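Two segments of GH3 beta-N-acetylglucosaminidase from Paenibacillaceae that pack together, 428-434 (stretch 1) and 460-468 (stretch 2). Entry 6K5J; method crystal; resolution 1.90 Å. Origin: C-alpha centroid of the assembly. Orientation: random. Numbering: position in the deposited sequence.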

# COMPACT_ATOMS: atom_id res chain seq x y z
N THR A 428 -3.28 17.91 18.85
CA THR A 428 -2.51 16.85 18.19
C THR A 428 -1.65 16.14 19.21
O THR A 428 -0.91 16.77 19.97
CB THR A 428 -1.64 17.42 17.08
OG1 THR A 428 -2.48 18.03 16.10
CG2 THR A 428 -0.82 16.30 16.42
N ILE A 429 -1.74 14.81 19.23
CA ILE A 429 -0.95 13.98 20.13
C ILE A 429 -0.28 12.89 19.31
O ILE A 429 -0.65 12.61 18.17
CB ILE A 429 -1.79 13.38 21.27
CG1 ILE A 429 -2.78 12.35 20.73
CG2 ILE A 429 -2.51 14.50 22.04
CD1 ILE A 429 -3.44 11.49 21.81
N GLY A 430 0.73 12.26 19.90
CA GLY A 430 1.41 11.17 19.23
C GLY A 430 0.57 9.91 19.24
O GLY A 430 -0.25 9.68 20.13
N VAL A 431 0.78 9.09 18.21
CA VAL A 431 0.13 7.78 18.17
C VAL A 431 0.49 6.97 19.41
O VAL A 431 -0.32 6.18 19.91
CB VAL A 431 0.50 7.06 16.86
CG1 VAL A 431 0.16 5.58 16.93
CG2 VAL A 431 -0.20 7.71 15.70
N GLN A 432 1.70 7.17 19.92
CA GLN A 432 2.08 6.78 21.28
C GLN A 432 2.20 8.07 22.09
O GLN A 432 3.27 8.69 22.14
CB GLN A 432 3.40 6.00 21.28
CG GLN A 432 3.37 4.77 20.36
CD GLN A 432 4.76 4.26 20.05
OE1 GLN A 432 5.47 3.78 20.94
NE2 GLN A 432 5.17 4.36 18.79
N PRO A 433 1.12 8.53 22.71
CA PRO A 433 1.13 9.87 23.30
C PRO A 433 2.06 9.94 24.51
O PRO A 433 2.21 8.98 25.27
CB PRO A 433 -0.33 10.09 23.71
CG PRO A 433 -0.85 8.71 23.95
CD PRO A 433 -0.16 7.83 22.94
N THR A 434 2.69 11.10 24.67
CA THR A 434 3.52 11.34 25.83
C THR A 434 2.67 11.47 27.10
O THR A 434 1.45 11.66 27.04
CB THR A 434 4.35 12.61 25.64
OG1 THR A 434 3.50 13.75 25.75
CG2 THR A 434 5.01 12.61 24.26
N PHE A 460 -2.69 -1.36 18.73
CA PHE A 460 -1.25 -1.58 18.82
C PHE A 460 -0.55 -0.54 19.68
O PHE A 460 0.69 -0.52 19.72
CB PHE A 460 -0.62 -1.58 17.43
CG PHE A 460 -1.13 -2.67 16.51
CD1 PHE A 460 -1.52 -3.90 17.01
CD2 PHE A 460 -1.20 -2.45 15.14
CE1 PHE A 460 -1.98 -4.91 16.15
CE2 PHE A 460 -1.65 -3.45 14.28
CZ PHE A 460 -2.04 -4.68 14.79
N SER A 461 -1.27 0.36 20.35
CA SER A 461 -0.65 1.45 21.10
C SER A 461 -1.32 1.54 22.47
O SER A 461 -2.33 2.23 22.63
CB SER A 461 -0.72 2.77 20.34
OG SER A 461 -0.24 3.85 21.13
N PRO A 462 -0.78 0.84 23.47
CA PRO A 462 -1.45 0.77 24.79
C PRO A 462 -1.71 2.12 25.45
O PRO A 462 -2.76 2.29 26.08
CB PRO A 462 -0.48 -0.08 25.62
CG PRO A 462 0.20 -0.96 24.59
CD PRO A 462 0.39 -0.06 23.40
N ASP A 463 -0.78 3.08 25.34
CA ASP A 463 -1.01 4.37 25.98
C ASP A 463 -2.12 5.15 25.30
O ASP A 463 -2.84 5.92 25.96
CB ASP A 463 0.28 5.20 25.99
CG ASP A 463 1.39 4.56 26.81
OD1 ASP A 463 1.07 3.79 27.74
OD2 ASP A 463 2.57 4.82 26.51
N GLN A 464 -2.27 4.99 23.98
CA GLN A 464 -3.40 5.58 23.28
C GLN A 464 -4.71 4.95 23.74
O GLN A 464 -5.68 5.66 24.03
CB GLN A 464 -3.23 5.42 21.77
CG GLN A 464 -4.25 6.18 20.96
CD GLN A 464 -4.21 5.84 19.47
OE1 GLN A 464 -5.24 5.84 18.81
NE2 GLN A 464 -3.03 5.53 18.94
N ALA A 465 -4.76 3.61 23.81
CA ALA A 465 -5.99 2.95 24.20
C ALA A 465 -6.37 3.28 25.64
O ALA A 465 -7.55 3.44 25.96
CB ALA A 465 -5.87 1.44 24.01
N ALA A 466 -5.36 3.40 26.51
CA ALA A 466 -5.64 3.70 27.91
C ALA A 466 -6.21 5.10 28.07
O ALA A 466 -7.13 5.31 28.87
CB ALA A 466 -4.36 3.54 28.74
N LEU A 467 -5.69 6.08 27.32
CA LEU A 467 -6.27 7.42 27.33
C LEU A 467 -7.73 7.38 26.91
O LEU A 467 -8.60 7.98 27.56
CB LEU A 467 -5.48 8.35 26.42
CG LEU A 467 -6.10 9.72 26.14
CD1 LEU A 467 -6.36 10.47 27.43
CD2 LEU A 467 -5.20 10.55 25.22
N ILE A 468 -8.03 6.66 25.83
CA ILE A 468 -9.41 6.58 25.34
C ILE A 468 -10.31 5.94 26.39
O ILE A 468 -11.41 6.43 26.68
CB ILE A 468 -9.47 5.82 24.01
CG1 ILE A 468 -8.74 6.59 22.92
CG2 ILE A 468 -10.92 5.58 23.64
CD1 ILE A 468 -8.50 5.77 21.64
O HOH W 1 3.15 6.45 24.52

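Stretch 1 leaves a β-strand (428-430) and turns into a loop that lies against the first turns of the helix 462-468, burying 299 Å² in all, both sides summed. T428, exposed, stays far from the helix and takes no part. I429 makes the first contact: its CA-to-CB bond points toward stretch 2, and with chi1 p and chi2 t the side chain extends until CD1 lies 4.0 Å from CD2 of L467, whose own CA-to-CB bond points back toward stretch 1. Both residues are buried, and this is a purely apolar contact. G430 closes the strand without a side chain and touches nothing across the interface.

V431 supplies the polar centre of the contact through its backbone. Its carbonyl O accepts two hydrogen bonds, one from the S461 hydroxyl (OG to V431 O, 2.6 Å) and one from the Q464 side-chain amide (NE2 to V431 O, 3.0 Å, with an N-H...O angle of 151°). The two donors sit three residues apart, S461 at the N-cap position and Q464 in the first turn of the helix, so that a single carbonyl of the loop is tied to the start of the helix at two points. S461 reaches it with chi1 t from a CA-to-CB bond directed toward stretch 1. Q464 starts sideways, but its extended chain, chi1 and chi2 both t, brings its end nearer. The amide also lies alongside the V431 side chain, NE2 being 3.8 Å from CG1, and both its OE1 and NE2 have hydrogen bonds elsewhere in the structure.

Across the two stretches the nearest pair of CA atoms is Q432 CA and Q464 CA, 6.0 Å apart. The Q432 side chain nevertheless adds little: its CG passes 3.8 Å from S461 OG, while its CA is 3.7 Å from the same hydroxyl.

P433 loses the most surface of any residue here, its ring packing on the backbone of the first helical turn. CD lies 3.7 Å from Q464 N, and CG is 4.0 Å from D463 O. The same CD is 4.1 Å from CB of D463 and 4.1 Å from CB of Q464, so CG and CD of the ring lie against both residues. A water adds a polar link beside this packing, donating to P433 O (2.8 Å from the water O) and to D463 OD2 (2.6 Å from the water O).

T434 takes no part: its CA-to-CB bond points away from stretch 2, and its side chain caps a backbone N just past the stretch.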